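Local coordinates for putative DNA binding protein (Bacteroides thetaiotaomicron VPI-5482, PDB 3HTN) that is of unproven function but binds metal ions such as nickel and iron and, as a protein with a PCC domain, may also bind DNA, at residues E27-L32 against L94-T99; T56-N61 against H111-I116; K70-Q75 against V100-Y105. All coordinates share one frame; numbering follows the deposited sequence. Where two conformers were deposited one is given.

All three contacts reach one antiparallel sheet of the PCC domain. Along the chain contact 1 crosses the other two, while contact 3 is nested inside contact 2. Contact 1 seats helix 28-39 on strand 91-101, contact 2 pairs strand 54-60 with strand 107-117, and contact 3 links the residues that follow strand 67-72, outermost within the chain, to the far end of strand 91-101. The centres of contacts 1 and 2 are about 9 Å apart, those of 2 and 3 about 13 Å and those of 1 and 3 about 16 Å. Contact 1 holds His-95 and His-97 and contact 2 holds His-111, brought together because strands 91-101 and 107-117 are sheet neighbours. All three touch a second subunit of the trimer.

Contact 1 of 3, residues E27-L32 against L94-T99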
loop_
_atom_site.group_PDB
_atom_site.type_symbol
_atom_site.label_atom_id
_atom_site.label_comp_id
_atom_site.label_asym_id
_atom_site.label_seq_id
_atom_site.Cartn_x
_atom_site.Cartn_y
_atom_site.Cartn_z
ATOM N N GLU A 27 -6.503 13.401 -15.478
ATOM C CA GLU A 27 -7.107 13.175 -14.179
ATOM C C GLU A 27 -7.167 11.655 -13.970
ATOM O O GLU A 27 -7.826 10.926 -14.726
ATOM C CB GLU A 27 -8.471 13.873 -14.062
ATOM C CG GLU A 27 -8.876 14.088 -12.612
ATOM C CD GLU A 27 -9.381 12.838 -11.979
ATOM O OE1 GLU A 27 -10.432 12.350 -12.439
ATOM O OE2 GLU A 27 -8.714 12.344 -11.069
ATOM N N ILE A 28 -6.482 11.212 -12.925
ATOM C CA ILE A 28 -6.213 9.778 -12.701
ATOM C C ILE A 28 -7.451 8.936 -12.391
ATOM O O ILE A 28 -7.564 7.780 -12.829
ATOM C CB ILE A 28 -5.151 9.636 -11.594
ATOM C CG1 ILE A 28 -3.810 10.179 -12.095
ATOM C CG2 ILE A 28 -4.994 8.180 -11.124
ATOM C CD1 ILE A 28 -2.759 10.360 -11.000
ATOM N N VAL A 29 -8.383 9.505 -11.631
ATOM C CA VAL A 29 -9.573 8.769 -11.222
ATOM C C VAL A 29 -10.479 8.521 -12.426
ATOM O O VAL A 29 -10.912 7.393 -12.652
ATOM C CB VAL A 29 -10.303 9.469 -10.053
ATOM C CG1 VAL A 29 -11.593 8.718 -9.726
ATOM C CG2 VAL A 29 -9.390 9.584 -8.839
ATOM N N LYS A 30 -10.685 9.558 -13.241
ATOM C CA LYS A 30 -11.418 9.448 -14.492
ATOM C C LYS A 30 -10.774 8.384 -15.393
ATOM O O LYS A 30 -11.463 7.556 -15.978
ATOM C CB LYS A 30 -11.415 10.798 -15.212
ATOM C CG LYS A 30 -12.243 10.882 -16.512
ATOM C CD LYS A 30 -12.038 12.217 -17.203
ATOM C CE LYS A 30 -12.659 12.225 -18.606
ATOM N NZ LYS A 30 -12.391 13.514 -19.335
ATOM N N ALA A 31 -9.454 8.429 -15.509
ATOM C CA ALA A 31 -8.738 7.483 -16.347
ATOM C C ALA A 31 -8.885 6.053 -15.849
ATOM O O ALA A 31 -9.125 5.130 -16.627
ATOM C CB ALA A 31 -7.260 7.865 -16.474
ATOM N N LEU A 32 -8.726 5.855 -14.553
ATOM C CA LEU A 32 -8.877 4.497 -14.001
ATOM C C LEU A 32 -10.284 3.975 -14.176
ATOM O O LEU A 32 -10.470 2.784 -14.476
ATOM C CB LEU A 32 -8.444 4.439 -12.541
ATOM C CG LEU A 32 -6.948 4.621 -12.299
ATOM C CD1 LEU A 32 -6.662 4.926 -10.830
ATOM C CD2 LEU A 32 -6.106 3.399 -12.735
ATOM N N LEU A 94 -15.261 2.813 -8.088
ATOM C CA LEU A 94 -13.923 2.813 -7.543
ATOM C C LEU A 94 -13.935 3.429 -6.154
ATOM O O LEU A 94 -14.569 4.439 -5.937
ATOM C CB LEU A 94 -12.982 3.634 -8.410
ATOM C CG LEU A 94 -12.798 3.154 -9.830
ATOM C CD1 LEU A 94 -11.699 3.983 -10.507
ATOM C CD2 LEU A 94 -12.469 1.695 -9.833
ATOM N N HIS A 95 -13.237 2.802 -5.207
ATOM C CA HIS A 95 -13.019 3.344 -3.886
ATOM C C HIS A 95 -11.513 3.393 -3.699
ATOM O O HIS A 95 -10.889 2.360 -3.565
ATOM C CB HIS A 95 -13.707 2.479 -2.835
ATOM C CG HIS A 95 -13.670 3.048 -1.459
ATOM N ND1 HIS A 95 -13.859 2.272 -0.341
ATOM C CD2 HIS A 95 -13.394 4.302 -1.012
ATOM C CE1 HIS A 95 -13.742 3.035 0.738
ATOM N NE2 HIS A 95 -13.482 4.275 0.356
ATOM N N LEU A 96 -10.969 4.604 -3.746
ATOM C CA LEU A 96 -9.539 4.830 -3.776
ATOM C C LEU A 96 -9.144 5.770 -2.671
ATOM O O LEU A 96 -9.762 6.811 -2.487
ATOM C CB LEU A 96 -9.141 5.468 -5.123
ATOM C CG LEU A 96 -9.589 4.753 -6.400
ATOM C CD1 LEU A 96 -9.142 5.534 -7.642
ATOM C CD2 LEU A 96 -9.076 3.304 -6.411
ATOM N N HIS A 97 -8.124 5.388 -1.917
ATOM C CA HIS A 97 -7.481 6.257 -0.971
ATOM C C HIS A 97 -6.044 6.515 -1.423
ATOM O O HIS A 97 -5.516 5.830 -2.304
ATOM C CB HIS A 97 -7.508 5.642 0.428
ATOM C CG HIS A 97 -8.851 5.654 1.088
ATOM N ND1 HIS A 97 -9.004 5.473 2.444
ATOM C CD2 HIS A 97 -10.094 5.872 0.595
ATOM C CE1 HIS A 97 -10.295 5.551 2.743
ATOM N NE2 HIS A 97 -10.966 5.857 1.649
ATOM N N ILE A 98 -5.401 7.511 -0.841
ATOM C CA ILE A 98 -4.112 7.917 -1.324
ATOM C C ILE A 98 -3.309 8.541 -0.211
ATOM O O ILE A 98 -3.870 9.114 0.727
ATOM C CB ILE A 98 -4.297 8.913 -2.506
ATOM C CG1 ILE A 98 -3.055 9.084 -3.386
ATOM C CG2 ILE A 98 -4.832 10.312 -2.021
ATOM C CD1 ILE A 98 -3.296 9.920 -4.632
ATOM N N THR A 99 -1.982 8.449 -0.369
ATOM C CA THR A 99 -0.999 9.069 0.456
ATOM C C THR A 99 -0.071 9.789 -0.486
ATOM O O THR A 99 0.406 9.188 -1.481
ATOM C CB THR A 99 -0.208 8.075 1.297
ATOM O OG1 THR A 99 -1.117 7.163 1.933
ATOM C CG2 THR A 99 0.676 8.803 2.304
#
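The carboxylate of Glu-27 is approached from above its plane by two backbone N-H groups at the start of helix 28-39. Lys-30 N donates to Glu-27 OE1 at 2.9 Å, and Val-29 N donates to Glu-27 OE2 at 2.9 Å. Glu-27 is the N-cap, and each oxygen makes one capping bond; the helix end would probably favour the charged form of the acid. OE2 also accepts from Ala-115 N, so the cap ties the helix start to strand 107-117. The imidazoles of His-95 and His-97 are the other flat groups; they leave the opposite side of strand 94-99 from Leu-94 and Leu-96, and the ring of His-97 meets that of His-111 with the planes at about 40°.

Between helix and strand the touching groups are aliphatic. Leu-94 CD1 sits against Leu-32 CB at 3.9 Å. The same methyl comes within 4.1 Å of Val-29 O, a carbonyl that accepts from Asn-33 ND2. Leu-96 CD1 is shared by two helix residues, lying 4.2 Å from Val-29 CG2 and 4.1 Å from Leu-32 CD1, where the two leucines cross obliquely. The axes of helix 28-32 and strand 94-99 approach to 10.4 Å and run roughly antiparallel, at 144°.

On the histidine side, NE2 of His-95 and NE2 of His-97 coordinate nickel, while His-95 ND1 is hydrogen-bonded to Glu-122 of a second subunit, which would help fix the ring's rotation. The two-faced strand, with leucines under the helix and alternate histidines on the other side, thus carries two nickel ligands of the metal site at a subunit interface of this PCC domain.

Contact 2 of 3, residues T56-N61 against H111-I116; sequences TLRFFN and HLLSAI
Thr-56 O is gripped by two backbone N-H groups: Leu-113 N at 2.9 Å, lying in the carbonyl plane, and Ser-114 N in a weak bond of 3.3 Å. Thr-56 N returns a nearly straight bond (172°) to Ser-114 O at 2.8 Å, and further along Arg-58 N donates to His-111 O at 2.9 Å.

Water 1 joins the hydroxyls of Thr-56 and Ser-114, and Thr-56 OG1 is also bonded to Thr-71 of the next strand. Leu-113 leans across toward strand 54-60. Its CD1 lies 4.0 Å from Thr-56 CG2, while CD2 stands 4.1 Å above the plane of the Arg-58 guanidinium, over its centre. The arginine chain, bent at chi3 (-69°), brings NE to a salt bridge with Asp-69. An alanine in place of Leu-113 removes CG and both methyls and would probably leave the Arg-58 guanidinium and Thr-56 CG2 less firmly packed. His-111 CD2 is 3.8 Å from Arg-58 CB, and its ring reaches toward the nickel site.

One residue, Thr-56, facing two, Leu-113 and Ser-114, with the register shifted by one, is the classic beta bulge of an antiparallel pair.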
loop_
_atom_site.group_PDB
_atom_site.type_symbol
_atom_site.label_atom_id
_atom_site.label_comp_id
_atom_site.label_asym_id
_atom_site.label_seq_id
_atom_site.Cartn_x
_atom_site.Cartn_y
_atom_site.Cartn_z
ATOM N N THR A 56 -7.550 16.266 -5.014
ATOM C CA THR A 56 -8.740 16.548 -4.226
ATOM C C THR A 56 -9.015 15.336 -3.340
ATOM O O THR A 56 -9.184 14.215 -3.838
ATOM C CB THR A 56 -9.968 16.860 -5.062
ATOM O OG1 THR A 56 -9.655 17.937 -5.952
ATOM C CG2 THR A 56 -11.141 17.281 -4.152
ATOM N N LEU A 57 -9.094 15.595 -2.033
ATOM C CA LEU A 57 -9.455 14.611 -1.017
ATOM C C LEU A 57 -10.769 14.969 -0.391
ATOM O O LEU A 57 -11.128 16.144 -0.353
ATOM C CB LEU A 57 -8.389 14.549 0.073
ATOM C CG LEU A 57 -6.955 14.260 -0.364
ATOM C CD1 LEU A 57 -5.994 14.381 0.830
ATOM C CD2 LEU A 57 -6.843 12.888 -1.084
ATOM N N ARG A 58 -11.497 13.968 0.096
ATOM C CA ARG A 58 -12.738 14.173 0.836
ATOM C C ARG A 58 -12.596 13.687 2.258
ATOM O O ARG A 58 -12.132 12.564 2.482
ATOM C CB ARG A 58 -13.890 13.422 0.194
ATOM C CG ARG A 58 -15.200 13.563 0.955
ATOM C CD ARG A 58 -16.387 13.136 0.172
ATOM N NE ARG A 58 -16.657 14.049 -0.923
ATOM C CZ ARG A 58 -17.589 13.885 -1.864
ATOM N NH1 ARG A 58 -18.302 12.789 -1.928
ATOM N NH2 ARG A 58 -17.760 14.797 -2.788
ATOM N N PHE A 59 -13.065 14.499 3.203
ATOM C CA PHE A 59 -13.185 14.076 4.603
ATOM C C PHE A 59 -14.663 14.117 4.984
ATOM O O PHE A 59 -15.300 15.137 4.943
ATOM C CB PHE A 59 -12.349 14.918 5.558
ATOM C CG PHE A 59 -12.172 14.279 6.899
ATOM C CD1 PHE A 59 -11.167 13.358 7.089
ATOM C CD2 PHE A 59 -13.010 14.594 7.962
ATOM C CE1 PHE A 59 -10.993 12.741 8.333
ATOM C CE2 PHE A 59 -12.830 13.953 9.181
ATOM C CZ PHE A 59 -11.833 13.047 9.337
ATOM N N PHE A 60 -15.184 12.949 5.346
ATOM C CA PHE A 60 -16.577 12.775 5.740
ATOM C C PHE A 60 -16.716 12.734 7.254
ATOM O O PHE A 60 -15.993 12.000 7.907
ATOM C CB PHE A 60 -17.077 11.500 5.108
ATOM C CG PHE A 60 -18.450 11.117 5.497
ATOM C CD1 PHE A 60 -19.525 11.821 5.049
ATOM C CD2 PHE A 60 -18.660 10.027 6.323
ATOM C CE1 PHE A 60 -20.835 11.445 5.411
ATOM C CE2 PHE A 60 -19.948 9.638 6.667
ATOM C CZ PHE A 60 -21.032 10.349 6.199
ATOM N N ASN A 61 -17.636 13.543 7.792
ATOM C CA ASN A 61 -17.900 13.577 9.213
ATOM C C ASN A 61 -19.107 12.703 9.470
ATOM O O ASN A 61 -20.226 13.093 9.135
ATOM C CB ASN A 61 -18.176 15.014 9.627
ATOM C CG ASN A 61 -18.376 15.170 11.114
ATOM O OD1 ASN A 61 -18.911 14.276 11.788
ATOM N ND2 ASN A 61 -17.975 16.327 11.637
ATOM N N HIS A 111 -9.260 9.993 1.462
ATOM C CA HIS A 111 -10.115 9.450 0.417
ATOM C C HIS A 111 -9.965 10.302 -0.826
ATOM O O HIS A 111 -10.192 11.496 -0.794
ATOM C CB HIS A 111 -11.550 9.433 0.909
ATOM C CG HIS A 111 -12.588 9.202 -0.142
ATOM N ND1 HIS A 111 -12.410 8.396 -1.245
ATOM C CD2 HIS A 111 -13.874 9.614 -0.184
ATOM C CE1 HIS A 111 -13.542 8.355 -1.934
ATOM N NE2 HIS A 111 -14.434 9.101 -1.318
ATOM N N LEU A 112 -9.540 9.666 -1.914
ATOM C CA LEU A 112 -9.255 10.338 -3.160
ATOM C C LEU A 112 -10.482 10.583 -4.011
ATOM O O LEU A 112 -11.216 9.642 -4.331
ATOM C CB LEU A 112 -8.284 9.479 -3.979
ATOM C CG LEU A 112 -7.928 9.961 -5.372
ATOM C CD1 LEU A 112 -7.166 11.314 -5.339
ATOM C CD2 LEU A 112 -7.127 8.875 -6.099
ATOM N N LEU A 113 -10.700 11.837 -4.398
ATOM C CA LEU A 113 -11.723 12.183 -5.400
ATOM C C LEU A 113 -11.159 12.390 -6.790
ATOM O O LEU A 113 -11.764 11.977 -7.775
ATOM C CB LEU A 113 -12.483 13.454 -5.010
ATOM C CG LEU A 113 -13.308 13.386 -3.718
ATOM C CD1 LEU A 113 -14.132 14.665 -3.606
ATOM C CD2 LEU A 113 -14.215 12.127 -3.686
ATOM N N SER A 114 -10.008 13.039 -6.862
ATOM C CA SER A 114 -9.371 13.308 -8.136
ATOM C C SER A 114 -7.933 13.713 -7.946
ATOM O O SER A 114 -7.527 14.121 -6.862
ATOM C CB SER A 114 -10.102 14.433 -8.859
ATOM O OG SER A 114 -10.021 15.649 -8.140
ATOM N N ALA A 115 -7.158 13.572 -9.011
ATOM C CA ALA A 115 -5.766 13.983 -9.010
ATOM C C ALA A 115 -5.322 14.132 -10.451
ATOM O O ALA A 115 -5.594 13.251 -11.247
ATOM C CB ALA A 115 -4.882 12.996 -8.292
ATOM N N ILE A 116 -4.627 15.217 -10.767
ATOM C CA ILE A 116 -4.131 15.466 -12.122
ATOM C C ILE A 116 -2.652 15.122 -12.185
ATOM O O ILE A 116 -1.836 15.748 -11.503
ATOM C CB ILE A 116 -4.341 16.932 -12.549
ATOM C CG1 ILE A 116 -5.838 17.289 -12.495
ATOM C CG2 ILE A 116 -3.764 17.169 -13.962
ATOM C CD1 ILE A 116 -6.134 18.794 -12.743
HETATM O O HOH W 1 -7.975 17.307 -8.257
HETATM O O HOH W 2 -9.919 11.713 3.705
#

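Contact 3 of 3, residues K70-Q75 against V100-Y105. With SO4 (sulfate ion), chain E.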
loop_
_atom_site.group_PDB
_atom_site.type_symbol
_atom_site.label_atom_id
_atom_site.label_comp_id
_atom_site.label_asym_id
_atom_site.label_seq_id
_atom_site.Cartn_x
_atom_site.Cartn_y
_atom_site.Cartn_z
ATOM N N LYS A 70 -11.126 18.957 -0.166
ATOM C CA LYS A 70 -9.997 19.878 -0.201
ATOM C C LYS A 70 -9.111 19.619 -1.412
ATOM O O LYS A 70 -8.664 18.486 -1.625
ATOM C CB LYS A 70 -9.161 19.802 1.077
ATOM C CG LYS A 70 -8.131 20.949 1.159
ATOM C CD LYS A 70 -7.568 21.115 2.541
ATOM C CE LYS A 70 -6.586 22.265 2.580
ATOM N NZ LYS A 70 -6.148 22.579 3.949
ATOM N N THR A 71 -8.858 20.680 -2.170
ATOM C CA THR A 71 -8.055 20.623 -3.373
ATOM C C THR A 71 -6.741 21.306 -3.108
ATOM O O THR A 71 -6.693 22.461 -2.734
ATOM C CB THR A 71 -8.759 21.266 -4.564
ATOM O OG1 THR A 71 -9.961 20.534 -4.836
ATOM C CG2 THR A 71 -7.849 21.290 -5.822
ATOM N N PHE A 72 -5.664 20.553 -3.308
ATOM C CA PHE A 72 -4.300 21.062 -3.217
ATOM C C PHE A 72 -3.785 21.308 -4.604
ATOM O O PHE A 72 -3.994 20.491 -5.486
ATOM C CB PHE A 72 -3.434 20.028 -2.501
ATOM C CG PHE A 72 -3.904 19.707 -1.119
ATOM C CD1 PHE A 72 -4.881 18.721 -0.916
ATOM C CD2 PHE A 72 -3.372 20.365 -0.027
ATOM C CE1 PHE A 72 -5.346 18.424 0.341
ATOM C CE2 PHE A 72 -3.835 20.063 1.264
ATOM C CZ PHE A 72 -4.829 19.080 1.420
ATOM N N ARG A 73 -3.130 22.449 -4.811
ATOM C CA ARG A 73 -2.627 22.858 -6.105
ATOM C C ARG A 73 -1.144 23.134 -5.990
ATOM O O ARG A 73 -0.707 24.250 -5.750
ATOM C CB ARG A 73 -3.401 24.083 -6.558
ATOM C CG ARG A 73 -4.858 23.717 -6.792
ATOM C CD ARG A 73 -5.600 24.833 -7.432
ATOM N NE ARG A 73 -5.842 25.905 -6.473
ATOM C CZ ARG A 73 -6.385 27.077 -6.786
ATOM N NH1 ARG A 73 -6.803 27.332 -8.014
ATOM N NH2 ARG A 73 -6.543 27.995 -5.858
ATOM N N GLU A 74 -0.388 22.055 -6.125
ATOM C CA GLU A 74 1.053 22.027 -5.928
ATOM C C GLU A 74 1.582 20.702 -6.443
ATOM O O GLU A 74 0.805 19.768 -6.655
ATOM C CB GLU A 74 1.353 22.166 -4.427
ATOM C CG GLU A 74 0.835 21.021 -3.586
ATOM C CD GLU A 74 0.921 21.306 -2.139
ATOM O OE1 GLU A 74 0.015 21.984 -1.632
ATOM O OE2 GLU A 74 1.885 20.869 -1.484
ATOM N N GLN A 75 2.890 20.588 -6.563
ATOM C CA GLN A 75 3.496 19.356 -7.015
ATOM C C GLN A 75 3.542 18.382 -5.834
ATOM O O GLN A 75 3.915 18.761 -4.714
ATOM C CB GLN A 75 4.898 19.593 -7.572
ATOM C CG GLN A 75 5.517 18.393 -8.192
ATOM C CD GLN A 75 4.810 17.919 -9.453
ATOM O OE1 GLN A 75 4.061 18.673 -10.076
ATOM N NE2 GLN A 75 5.097 16.697 -9.877
ATOM N N VAL A 100 0.146 11.062 -0.218
ATOM C CA VAL A 100 1.027 11.884 -1.020
ATOM C C VAL A 100 2.090 12.584 -0.174
ATOM O O VAL A 100 1.887 12.811 1.006
ATOM C CB VAL A 100 0.260 12.940 -1.850
ATOM C CG1 VAL A 100 -0.783 12.251 -2.753
ATOM C CG2 VAL A 100 -0.372 14.001 -0.937
ATOM N N GLY A 101 3.231 12.880 -0.802
ATOM C CA GLY A 101 4.290 13.712 -0.249
ATOM C C GLY A 101 4.314 15.065 -0.891
ATOM O O GLY A 101 4.208 15.196 -2.115
ATOM N N ARG A 102 4.486 16.078 -0.062
ATOM C CA ARG A 102 4.628 17.460 -0.530
ATOM C C ARG A 102 6.097 17.766 -0.731
ATOM O O ARG A 102 6.958 16.921 -0.480
ATOM C CB ARG A 102 3.985 18.424 0.466
ATOM C CG ARG A 102 2.570 18.017 0.821
ATOM C CD ARG A 102 1.964 18.967 1.878
ATOM N NE ARG A 102 1.293 20.124 1.277
ATOM C CZ ARG A 102 0.418 20.899 1.901
ATOM N NH1 ARG A 102 0.164 20.746 3.175
ATOM N NH2 ARG A 102 -0.190 21.853 1.253
ATOM N N SER A 103 6.403 18.977 -1.189
ATOM C CA SER A 103 7.787 19.345 -1.477
ATOM C C SER A 103 8.665 19.391 -0.231
ATOM O O SER A 103 9.883 19.353 -0.346
ATOM C CB SER A 103 7.859 20.687 -2.206
ATOM O OG SER A 103 7.416 21.711 -1.368
ATOM N N ASP A 104 8.053 19.465 0.950
ATOM C CA ASP A 104 8.794 19.409 2.221
ATOM C C ASP A 104 8.814 18.013 2.830
ATOM O O ASP A 104 9.218 17.842 3.981
ATOM C CB ASP A 104 8.238 20.424 3.235
ATOM C CG ASP A 104 6.835 20.124 3.694
ATOM O OD1 ASP A 104 6.197 19.175 3.187
ATOM O OD2 ASP A 104 6.345 20.866 4.579
ATOM N N TYR A 105 8.322 17.045 2.052
ATOM C CA TYR A 105 8.301 15.604 2.378
ATOM C C TYR A 105 7.227 15.269 3.396
ATOM O O TYR A 105 7.021 14.088 3.688
ATOM C CB TYR A 105 9.678 15.042 2.807
ATOM C CG TYR A 105 10.746 15.411 1.812
ATOM C CD1 TYR A 105 10.864 14.733 0.617
ATOM C CD2 TYR A 105 11.573 16.505 2.042
ATOM C CE1 TYR A 105 11.836 15.102 -0.320
ATOM C CE2 TYR A 105 12.507 16.897 1.106
ATOM C CZ TYR A 105 12.640 16.173 -0.059
ATOM O OH TYR A 105 13.599 16.579 -0.970
HETATM S S SO4 E . -2.614 23.562 3.566
HETATM O O1 SO4 E . -2.465 23.635 2.142
HETATM O O2 SO4 E . -1.596 24.312 4.321
HETATM O O3 SO4 E . -2.574 22.155 4.009
HETATM O O4 SO4 E . -3.945 24.138 3.903
HETATM O O HOH W 3 4.238 20.418 -2.612
#
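A side-on, two-pronged arginine-carboxylate salt bridge joins the residues that follow strand 67-72 to the type I turn, Arg-102 to Tyr-105, of the beta hairpin formed by strands 91-101 and 107-117. Arg-102, bent at chi3 (89°), meets Glu-74 with two nitrogens, the carboxylate and guanidinium planes 30° apart. NH2 donates to Glu-74 OE1 at 2.9 Å, on the syn lone pair, while NE donates almost straight to Glu-74 OE2 at 2.9 Å, which it meets from above the carboxylate plane.

Phe-72 is turned nearly perpendicular to the guanidinium, with the planes 84° apart. Its CE2 lies over one guanidinium face, and Arg-102 NH2 sits at the ring edge, 3.7 Å from Phe-72 CD2. The outer edge of the guanidinium takes a sulfate, probably from the crystallisation liquor: NH2 donates to sulfate O1 at 3.0 Å and NH1 to O3, so NH2 serves two anions. Lys-70 NZ holds sulfate O4 at 2.7 Å. At the end of the turn, Tyr-105 OH bonds to Asp-68 O of a third subunit, placing the hairpin at the trimer interface.

Water 3 closes the junction, donating to Glu-74 OE2 at 2.6 Å and to Gln-75 O and accepting from Ser-103 N.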